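Local structure of farnesyl pyrophosphate synthetase (Staphylococcus aureus, 5H9D) at residues Gln149-Asn153 with Leu229-His233; Gln156-Tyr161 with Ile234-Leu240; Val211-Thr215 with Ile277-Lys281; Phe248-Ile252 with Glu263-Cys267. The protein probably condenses isopentenyl diphosphate with an allylic diphosphate to make heptaprenyl diphosphate, using magnesium and working with a separate partner subunit. All coordinates share one frame. Residue numbers count along the deposited sequence, not the author numbering.

Interaction 1 (Gln149-Asn153 with Leu229-His233); sequences QDQFN and LLNGH
Helix 127-150 runs out into a type II beta turn, Asp150 to Asn153, closed by the hydrogen bond from Asn153 N to Asp150 O (2.8 Å); Phe152 takes positive phi (75°/20°) and projects its ring (chi1 m) over Gly232, just beyond the end of helix 227-230. Leu229 O approaches Phe152 CE1 at 3.7 Å, and Leu230 O lies at the ring edge, 3.7 Å from Phe152 CZ. Asn231 is the first residue to leave helical angles; Asn231 O lies 3.1 Å from Gln151 CG. Gly232 (85°/-4°) is the closest point, its CA 4.1 Å from that of Phe152 and over the ring face in a CH-pi contact. A CB here would come within 2.4 Å of Phe152 CD2, so glycine fits on both steric and backbone grounds. Gly232 O accepts a hydrogen bond from Phe152 N (2.8 Å). The Gln151 side chain lies beside the His233 ring. Two inter-helix connections, a type II turn and a glycine-ended helix C-terminus, thus meet in the all-alpha polyprenyl synthase fold.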
# COMPACT_ATOMS: atom_id res chain seq x y z
N GLN A 149 1.42 3.76 -16.11
CA GLN A 149 1.74 4.78 -17.09
C GLN A 149 2.70 4.22 -18.15
O GLN A 149 2.85 4.77 -19.25
CB GLN A 149 2.37 5.95 -16.34
CG GLN A 149 2.92 7.05 -17.18
CD GLN A 149 3.66 8.07 -16.33
OE1 GLN A 149 3.05 8.99 -15.78
NE2 GLN A 149 4.97 7.91 -16.20
N ASP A 150 3.34 3.10 -17.81
CA ASP A 150 4.28 2.41 -18.71
C ASP A 150 3.53 1.42 -19.58
O ASP A 150 4.04 1.00 -20.63
CB ASP A 150 5.31 1.58 -17.93
CG ASP A 150 6.59 2.34 -17.62
OD1 ASP A 150 6.91 3.29 -18.37
OD2 ASP A 150 7.29 1.94 -16.65
N GLN A 151 2.33 1.01 -19.13
CA GLN A 151 1.54 0.00 -19.84
C GLN A 151 1.60 0.10 -21.37
O GLN A 151 1.16 1.08 -21.97
CB GLN A 151 0.09 0.00 -19.31
CG GLN A 151 -0.13 -1.06 -18.19
CD GLN A 151 -1.55 -1.09 -17.57
OE1 GLN A 151 -2.56 -1.15 -18.28
NE2 GLN A 151 -1.61 -1.08 -16.24
N PHE A 152 2.20 -0.92 -21.98
CA PHE A 152 2.37 -1.04 -23.44
C PHE A 152 3.43 -0.18 -24.10
O PHE A 152 3.41 0.03 -25.32
CB PHE A 152 1.04 -0.84 -24.16
CG PHE A 152 0.15 -2.04 -24.07
CD1 PHE A 152 0.48 -3.21 -24.75
CD2 PHE A 152 -1.00 -2.02 -23.26
CE1 PHE A 152 -0.30 -4.34 -24.63
CE2 PHE A 152 -1.79 -3.14 -23.13
CZ PHE A 152 -1.45 -4.31 -23.81
N ASN A 153 4.37 0.30 -23.29
CA ASN A 153 5.47 1.12 -23.79
C ASN A 153 6.62 0.22 -24.18
O ASN A 153 7.39 -0.21 -23.33
CB ASN A 153 5.97 2.06 -22.70
CG ASN A 153 6.98 3.05 -23.23
OD1 ASN A 153 7.87 2.68 -24.01
ND2 ASN A 153 6.86 4.31 -22.82
N LEU A 229 1.48 -9.44 -20.09
CA LEU A 229 1.66 -8.84 -21.40
C LEU A 229 0.29 -8.42 -21.94
O LEU A 229 0.17 -7.42 -22.66
CB LEU A 229 2.30 -9.85 -22.34
CG LEU A 229 2.64 -9.34 -23.73
CD1 LEU A 229 3.55 -8.14 -23.60
CD2 LEU A 229 3.29 -10.45 -24.54
N LEU A 230 -0.74 -9.17 -21.57
CA LEU A 230 -2.09 -8.86 -22.01
C LEU A 230 -2.50 -7.54 -21.39
O LEU A 230 -3.40 -6.86 -21.90
CB LEU A 230 -3.05 -9.98 -21.60
CG LEU A 230 -2.74 -11.25 -22.39
CD1 LEU A 230 -3.20 -12.51 -21.67
CD2 LEU A 230 -3.40 -11.13 -23.74
N ASN A 231 -1.84 -7.16 -20.30
CA ASN A 231 -2.14 -5.90 -19.64
C ASN A 231 -1.09 -4.87 -19.99
O ASN A 231 -1.05 -3.80 -19.39
CB ASN A 231 -2.17 -6.07 -18.13
CG ASN A 231 -3.44 -6.71 -17.65
OD1 ASN A 231 -3.97 -7.62 -18.30
ND2 ASN A 231 -3.94 -6.26 -16.49
N GLY A 232 -0.23 -5.19 -20.95
CA GLY A 232 0.80 -4.26 -21.37
C GLY A 232 2.10 -4.19 -20.60
O GLY A 232 2.98 -3.44 -21.01
N HIS A 233 2.25 -4.94 -19.50
CA HIS A 233 3.47 -4.96 -18.68
C HIS A 233 4.62 -5.67 -19.38
O HIS A 233 4.61 -6.90 -19.50
CB HIS A 233 3.22 -5.65 -17.36
CG HIS A 233 2.11 -5.05 -16.57
ND1 HIS A 233 2.21 -3.81 -15.99
CD2 HIS A 233 0.87 -5.50 -16.30
CE1 HIS A 233 1.07 -3.52 -15.39
NE2 HIS A 233 0.24 -4.53 -15.56

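Interaction 2 (Gln156-Tyr161 with Ile234-Leu240); sequences QTIINY and ITLPILL
In the all-alpha polyprenyl synthase fold, the first turn of helix 158-183 meets that of helix 236-243, each entered through an N-cap threonine, Thr157 or Thr235, whose side chain makes no capping bond. The CA atoms of Ile158 and Leu239 lie 6.6 Å apart, those of Tyr161 and Thr235 6.9 Å. Leu239 is the main bump. Its CB points toward the partner (chi1 m, chi2 t) and it fills a hollow walled by Gln156, Ile158 and Tyr161, with Leu239 CD1 3.3 Å from Tyr161 CB and Leu239 CD2 3.6 Å from Gln156 O. Asn160 ND2 bonds Gln156 OE1 at 3.0 Å, orienting the amide so that Gln156 NE2 lies 2.9 Å from Ile234 O. The Tyr161 ring (chi1 t) lies against Thr235 and Leu236: Leu236 N is over one face, 3.2 Å from Tyr161 CE2, and Leu236 CB makes a CH-pi contact 4.1 Å from the centroid. Tyrosine suits the place, an apolar plate whose OH bonds Asp210 on helix 188-215. Ile158 (chi1 m, chi2 t) answers as a slim bump: Ile158 CG1 sits 3.7 Å from Leu239 CB, while Ile158 CD1 rests over the notch of Leu236 CD1 (4.2 Å) and Leu240 CD2 (3.6 Å).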
# COMPACT_ATOMS: atom_id res chain seq x y z
N GLN A 156 10.74 1.21 -23.35
CA GLN A 156 11.35 1.30 -22.06
C GLN A 156 12.63 0.46 -21.96
O GLN A 156 12.81 -0.52 -22.68
CB GLN A 156 10.32 0.89 -21.02
CG GLN A 156 10.18 -0.59 -20.86
CD GLN A 156 10.22 -0.99 -19.41
OE1 GLN A 156 10.65 -0.21 -18.54
NE2 GLN A 156 9.78 -2.21 -19.13
N THR A 157 13.52 0.86 -21.05
CA THR A 157 14.79 0.18 -20.87
C THR A 157 14.88 -0.80 -19.65
O THR A 157 14.09 -0.72 -18.69
CB THR A 157 15.91 1.25 -20.77
OG1 THR A 157 17.14 0.70 -21.23
CG2 THR A 157 16.05 1.75 -19.33
N ILE A 158 15.83 -1.73 -19.72
CA ILE A 158 16.00 -2.68 -18.63
C ILE A 158 16.35 -2.00 -17.32
O ILE A 158 15.75 -2.28 -16.28
CB ILE A 158 17.06 -3.74 -18.98
CG1 ILE A 158 16.44 -4.77 -19.93
CG2 ILE A 158 17.57 -4.41 -17.72
CD1 ILE A 158 17.32 -5.91 -20.25
N ILE A 159 17.32 -1.10 -17.35
CA ILE A 159 17.72 -0.38 -16.15
C ILE A 159 16.45 0.23 -15.54
O ILE A 159 16.35 0.42 -14.32
CB ILE A 159 18.76 0.74 -16.51
CG1 ILE A 159 19.82 0.88 -15.41
CG2 ILE A 159 18.06 2.06 -16.77
CD1 ILE A 159 19.33 1.52 -14.17
N ASN A 160 15.47 0.50 -16.39
CA ASN A 160 14.23 1.11 -15.94
C ASN A 160 13.20 0.06 -15.44
O ASN A 160 12.31 0.38 -14.65
CB ASN A 160 13.67 1.96 -17.08
CG ASN A 160 12.47 2.79 -16.66
OD1 ASN A 160 12.60 3.74 -15.86
ND2 ASN A 160 11.30 2.44 -17.20
N TYR A 161 13.31 -1.18 -15.92
CA TYR A 161 12.39 -2.23 -15.48
C TYR A 161 12.81 -2.61 -14.07
O TYR A 161 11.97 -2.90 -13.24
CB TYR A 161 12.44 -3.44 -16.43
CG TYR A 161 12.08 -4.75 -15.76
CD1 TYR A 161 13.02 -5.41 -14.96
CD2 TYR A 161 10.78 -5.26 -15.82
CE1 TYR A 161 12.70 -6.53 -14.24
CE2 TYR A 161 10.43 -6.40 -15.10
CZ TYR A 161 11.40 -7.03 -14.30
OH TYR A 161 11.09 -8.11 -13.49
N ILE A 234 5.60 -4.89 -19.81
CA ILE A 234 6.78 -5.40 -20.50
C ILE A 234 7.84 -5.75 -19.45
O ILE A 234 8.59 -4.90 -19.00
CB ILE A 234 7.33 -4.34 -21.42
CG1 ILE A 234 6.18 -3.74 -22.23
CG2 ILE A 234 8.39 -4.92 -22.30
CD1 ILE A 234 5.39 -4.75 -23.03
N THR A 235 7.90 -7.03 -19.08
CA THR A 235 8.79 -7.49 -18.04
C THR A 235 10.12 -8.05 -18.55
O THR A 235 10.28 -8.26 -19.75
CB THR A 235 8.05 -8.51 -17.17
OG1 THR A 235 7.75 -9.67 -17.96
CG2 THR A 235 6.71 -7.91 -16.68
N LEU A 236 11.05 -8.30 -17.63
CA LEU A 236 12.38 -8.77 -18.00
C LEU A 236 12.46 -9.77 -19.16
O LEU A 236 13.19 -9.55 -20.13
CB LEU A 236 13.13 -9.30 -16.77
CG LEU A 236 14.63 -9.56 -16.99
CD1 LEU A 236 15.22 -8.27 -17.49
CD2 LEU A 236 15.35 -10.02 -15.75
N PRO A 237 11.71 -10.89 -19.10
CA PRO A 237 11.80 -11.84 -20.22
C PRO A 237 11.61 -11.13 -21.56
O PRO A 237 12.43 -11.26 -22.48
CB PRO A 237 10.65 -12.80 -19.94
CG PRO A 237 10.50 -12.72 -18.46
CD PRO A 237 10.65 -11.28 -18.16
N ILE A 238 10.54 -10.34 -21.65
CA ILE A 238 10.21 -9.62 -22.86
C ILE A 238 11.19 -8.53 -23.29
O ILE A 238 11.27 -8.22 -24.46
CB ILE A 238 8.79 -9.05 -22.76
CG1 ILE A 238 7.85 -10.15 -22.25
CG2 ILE A 238 8.33 -8.59 -24.14
CD1 ILE A 238 6.39 -9.76 -22.17
N LEU A 239 11.94 -7.97 -22.34
CA LEU A 239 12.92 -6.94 -22.66
C LEU A 239 14.15 -7.60 -23.26
O LEU A 239 14.82 -7.04 -24.13
CB LEU A 239 13.33 -6.17 -21.40
CG LEU A 239 12.24 -5.23 -20.89
CD1 LEU A 239 12.39 -4.93 -19.40
CD2 LEU A 239 12.31 -3.96 -21.70
N LEU A 240 14.44 -8.81 -22.78
CA LEU A 240 15.59 -9.57 -23.23
C LEU A 240 15.39 -10.07 -24.64
O LEU A 240 16.27 -9.93 -25.48
CB LEU A 240 15.86 -10.75 -22.29
CG LEU A 240 16.26 -10.32 -20.88
CD1 LEU A 240 16.60 -11.52 -20.05
CD2 LEU A 240 17.45 -9.40 -20.94

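Interaction 3 (Val211-Thr215 with Ile277-Lys281); sequences VLDFT and IDEAK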
# COMPACT_ATOMS: atom_id res chain seq x y z
N VAL A 211 8.86 -14.44 -14.77
CA VAL A 211 9.22 -15.57 -15.59
C VAL A 211 8.05 -16.56 -15.52
O VAL A 211 7.62 -17.06 -16.54
CB VAL A 211 10.52 -16.24 -15.11
CG1 VAL A 211 10.82 -17.45 -15.98
CG2 VAL A 211 11.66 -15.26 -15.21
N LEU A 212 7.51 -16.79 -14.32
CA LEU A 212 6.41 -17.73 -14.15
C LEU A 212 5.10 -17.30 -14.78
O LEU A 212 4.09 -17.98 -14.67
CB LEU A 212 6.16 -17.99 -12.67
CG LEU A 212 7.19 -18.74 -11.81
CD1 LEU A 212 6.62 -18.87 -10.39
CD2 LEU A 212 7.50 -20.08 -12.40
N ASP A 213 5.10 -16.17 -15.45
CA ASP A 213 3.86 -15.72 -16.06
C ASP A 213 3.79 -16.30 -17.47
O ASP A 213 2.74 -16.27 -18.10
CB ASP A 213 3.81 -14.19 -16.08
CG ASP A 213 2.39 -13.66 -15.93
OD1 ASP A 213 1.67 -13.56 -16.95
OD2 ASP A 213 2.00 -13.36 -14.77
N PHE A 214 4.91 -16.85 -17.94
CA PHE A 214 4.99 -17.44 -19.27
C PHE A 214 5.20 -18.96 -19.19
O PHE A 214 4.72 -19.71 -20.04
CB PHE A 214 6.15 -16.81 -20.04
CG PHE A 214 5.92 -15.39 -20.46
CD1 PHE A 214 5.06 -15.08 -21.52
CD2 PHE A 214 6.57 -14.34 -19.81
CE1 PHE A 214 4.86 -13.76 -21.93
CE2 PHE A 214 6.37 -13.02 -20.22
CZ PHE A 214 5.52 -12.74 -21.29
N THR A 215 5.89 -19.40 -18.16
CA THR A 215 6.22 -20.80 -17.97
C THR A 215 5.27 -21.67 -17.11
O THR A 215 5.35 -22.90 -17.16
CB THR A 215 7.65 -20.91 -17.39
OG1 THR A 215 7.71 -20.23 -16.12
CG2 THR A 215 8.65 -20.27 -18.34
N ILE A 277 13.80 -16.66 -21.38
CA ILE A 277 13.15 -17.09 -20.16
C ILE A 277 14.25 -17.55 -19.24
O ILE A 277 14.14 -17.46 -18.02
CB ILE A 277 12.18 -18.25 -20.41
CG1 ILE A 277 10.82 -17.69 -20.78
CG2 ILE A 277 12.05 -19.11 -19.16
CD1 ILE A 277 10.16 -16.93 -19.64
N ASP A 278 15.34 -18.03 -19.83
CA ASP A 278 16.44 -18.51 -19.02
C ASP A 278 17.42 -17.41 -18.65
O ASP A 278 18.01 -17.44 -17.56
CB ASP A 278 17.13 -19.68 -19.75
CG ASP A 278 16.25 -20.94 -19.77
OD1 ASP A 278 16.17 -21.62 -18.72
OD2 ASP A 278 15.62 -21.22 -20.83
N GLU A 279 17.59 -16.43 -19.53
CA GLU A 279 18.48 -15.34 -19.22
C GLU A 279 17.83 -14.59 -18.06
O GLU A 279 18.51 -14.11 -17.16
CB GLU A 279 18.65 -14.45 -20.45
CG GLU A 279 19.79 -13.44 -20.33
CD GLU A 279 19.83 -12.44 -21.50
OE1 GLU A 279 20.52 -11.39 -21.38
OE2 GLU A 279 19.17 -12.70 -22.52
N ALA A 280 16.49 -14.52 -18.06
CA ALA A 280 15.74 -13.84 -17.00
C ALA A 280 15.97 -14.57 -15.68
O ALA A 280 16.38 -13.97 -14.69
CB ALA A 280 14.27 -13.82 -17.34
N LYS A 281 15.69 -15.86 -15.69
CA LYS A 281 15.89 -16.72 -14.54
C LYS A 281 17.30 -16.53 -14.00
O LYS A 281 17.52 -16.57 -12.79
CB LYS A 281 15.76 -18.18 -14.93
CG LYS A 281 14.37 -18.74 -15.11
CD LYS A 281 14.57 -20.24 -15.33
CE LYS A 281 13.32 -21.00 -15.76
NZ LYS A 281 13.76 -22.27 -16.43
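Val211-Thr215 takes in the end of the DDxxD sequence, the second aspartate-rich motif of polyprenyl synthases, and its back is covered by helix 276-296. The two helical segments, the first kinked where Asp213 N and Phe214 N lack a bond to the turn before, run roughly antiparallel, 149° between directions and 10.6 Å between axes. Val211, one of the two x positions, has its CB pointing toward the partner, and its two methyls bridge the wide gap: Val211 CG1 is 3.8 Å from Ile277 CD1 and Val211 CG2 3.7 Å from CB of the small Ala280, while Lys281 CG lies 3.9 Å from Val211 CG1. Asp213, the motif's last aspartate, takes no part; its OD1 accepts a hydrogen bond from Asp228 N. Phe214 meets Ile277 CD1 most closely through its CB, at 4.0 Å, and most of its ring runs on to Ile238, Ile268 and Ile271. Thr215 faces both ways. Thr215 OG1 bonds back to Val211 O at 3.2 Å, satisfying the hydroxyl within its own helix, and Thr215 CG2 rests 3.7 Å from Ile277 CG2.

Interaction 4 (Phe248-Ile252 with Glu263-Cys267); sequences FKLKI and EFEEC
A lysine reaching across from one helix to a pair of glutamates one turn apart on the other is the most striking feature here. The frame is an alpha-alpha hairpin: helices 246-253 and 261-272 follow each other in the chain, and their segments run roughly antiparallel at 145° (signed crossing angle -145°), axes 11.3 Å apart. The nearest CA atoms, those of Phe248 and Cys267, are 7.8 Å apart, so side chains must bridge the gap. Lys251, its CB pointing toward the partner, does so with an extended chain (t, t, t) that bends only at the last torsion (p), bringing Lys251 NZ to 2.8 Å from Glu263 OE1 and 3.3 Å from Glu266 OE1. This salt-bridge network lies toward solvent, where long charged chains can span the distance. Beneath it lies an apolar layer centred on Cys267 (chi1 m), buried and small enough to fit among larger neighbours. Phe248 (chi1 t) and Ile252 (m, m) bring their ends in, although neither CB points at the partner, and both also pack on Met242 of helix 236-243. Phe264, on the far face of its helix, covers Leu229 and Leu230. The Cys267 sulfur makes an oblique sulfur-aromatic contact with the Phe248 ring, 4.8 Å from SG to centroid, and touches Ile252 CD1 at 3.6 Å, Lys251 CG at 3.8 Å and Phe248 CE1 at 3.8 Å.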
# COMPACT_ATOMS: atom_id res chain seq x y z
N PHE A 248 10.72 -9.32 -33.18
CA PHE A 248 9.89 -9.33 -32.00
C PHE A 248 9.79 -7.90 -31.45
O PHE A 248 8.75 -7.51 -30.91
CB PHE A 248 10.51 -10.27 -30.95
CG PHE A 248 9.63 -10.52 -29.75
CD1 PHE A 248 8.50 -11.32 -29.85
CD2 PHE A 248 9.94 -9.94 -28.53
CE1 PHE A 248 7.69 -11.54 -28.74
CE2 PHE A 248 9.13 -10.16 -27.42
CZ PHE A 248 8.01 -10.96 -27.52
N LYS A 249 10.86 -7.13 -31.58
CA LYS A 249 10.83 -5.76 -31.09
C LYS A 249 9.75 -4.94 -31.82
O LYS A 249 9.00 -4.18 -31.21
CB LYS A 249 12.20 -5.10 -31.25
CG LYS A 249 12.24 -3.69 -30.68
CD LYS A 249 13.63 -3.11 -30.70
CE LYS A 249 13.60 -1.66 -30.21
NZ LYS A 249 14.95 -1.03 -30.27
N LEU A 250 9.66 -5.11 -33.13
CA LEU A 250 8.66 -4.39 -33.90
C LEU A 250 7.31 -5.03 -33.61
O LEU A 250 6.27 -4.38 -33.64
CB LEU A 250 9.00 -4.47 -35.39
CG LEU A 250 10.45 -4.04 -35.68
CD1 LEU A 250 11.01 -4.75 -36.92
CD2 LEU A 250 10.49 -2.51 -35.81
N LYS A 251 7.34 -6.31 -33.29
CA LYS A 251 6.12 -7.04 -32.99
C LYS A 251 5.54 -6.55 -31.66
O LYS A 251 4.34 -6.69 -31.41
CB LYS A 251 6.41 -8.54 -32.94
CG LYS A 251 5.16 -9.39 -32.80
CD LYS A 251 5.45 -10.83 -33.21
CE LYS A 251 4.27 -11.74 -32.89
NZ LYS A 251 3.04 -11.30 -33.59
N ILE A 252 6.41 -5.97 -30.83
CA ILE A 252 6.00 -5.45 -29.53
C ILE A 252 5.64 -3.97 -29.64
O ILE A 252 4.75 -3.49 -28.95
CB ILE A 252 7.11 -5.66 -28.46
CG1 ILE A 252 7.23 -7.17 -28.16
CG2 ILE A 252 6.78 -4.89 -27.18
CD1 ILE A 252 5.96 -7.80 -27.59
N GLU A 263 -2.26 -12.01 -31.65
CA GLU A 263 -0.96 -11.36 -31.78
C GLU A 263 -0.31 -11.55 -30.41
O GLU A 263 0.90 -11.74 -30.30
CB GLU A 263 -1.12 -9.87 -32.14
CG GLU A 263 -0.78 -9.56 -33.61
CD GLU A 263 0.73 -9.44 -33.88
OE1 GLU A 263 1.17 -9.74 -35.02
OE2 GLU A 263 1.48 -9.03 -32.97
N PHE A 264 -1.14 -11.53 -29.38
CA PHE A 264 -0.68 -11.74 -28.03
C PHE A 264 -0.21 -13.19 -27.88
O PHE A 264 0.93 -13.45 -27.48
CB PHE A 264 -1.81 -11.46 -27.06
CG PHE A 264 -1.90 -10.03 -26.65
CD1 PHE A 264 -0.94 -9.47 -25.82
CD2 PHE A 264 -2.96 -9.24 -27.08
CE1 PHE A 264 -1.03 -8.15 -25.42
CE2 PHE A 264 -3.05 -7.91 -26.68
CZ PHE A 264 -2.09 -7.37 -25.85
N GLU A 265 -1.10 -14.13 -28.18
CA GLU A 265 -0.75 -15.54 -28.09
C GLU A 265 0.58 -15.75 -28.80
O GLU A 265 1.49 -16.38 -28.25
CB GLU A 265 -1.83 -16.40 -28.77
CG GLU A 265 -3.03 -16.74 -27.90
CD GLU A 265 -2.92 -18.14 -27.28
OE1 GLU A 265 -3.92 -18.60 -26.69
OE2 GLU A 265 -1.84 -18.76 -27.39
N GLU A 266 0.70 -15.21 -30.01
CA GLU A 266 1.93 -15.34 -30.78
C GLU A 266 3.14 -14.87 -29.99
O GLU A 266 4.16 -15.55 -29.95
CB GLU A 266 1.81 -14.55 -32.10
CG GLU A 266 1.91 -15.44 -33.34
CD GLU A 266 2.75 -14.82 -34.46
OE1 GLU A 266 3.90 -14.41 -34.19
OE2 GLU A 266 2.26 -14.75 -35.61
N CYS A 267 3.01 -13.70 -29.36
CA CYS A 267 4.08 -13.12 -28.54
C CYS A 267 4.43 -13.96 -27.32
O CYS A 267 5.58 -14.30 -27.12
CB CYS A 267 3.71 -11.71 -28.08
SG CYS A 267 4.10 -10.44 -29.29

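In the fold
From the N terminus, interactions 1, 2 and 3 open in turn, at the end of helix 127-150, the start of helix 158-183 and the end of helix 188-215. They close in the same order, interactions 1 and 2 back to back at 229-233 and 234-240 and interaction 3 at 277-281, so all three cross one another. Interaction 4, a local hairpin, begins after interactions 1 and 2 have closed and falls within the span of interaction 3. Ile238 touches Leu229 of interaction 1, Phe214 of interaction 3 and Phe248 of interaction 4, while Phe264 packs on Phe152. Interactions 1 and 2 tie long-helix ends to the short helices 227-230 and 236-243; interaction 3 ties helix 188-215 to helix 276-296.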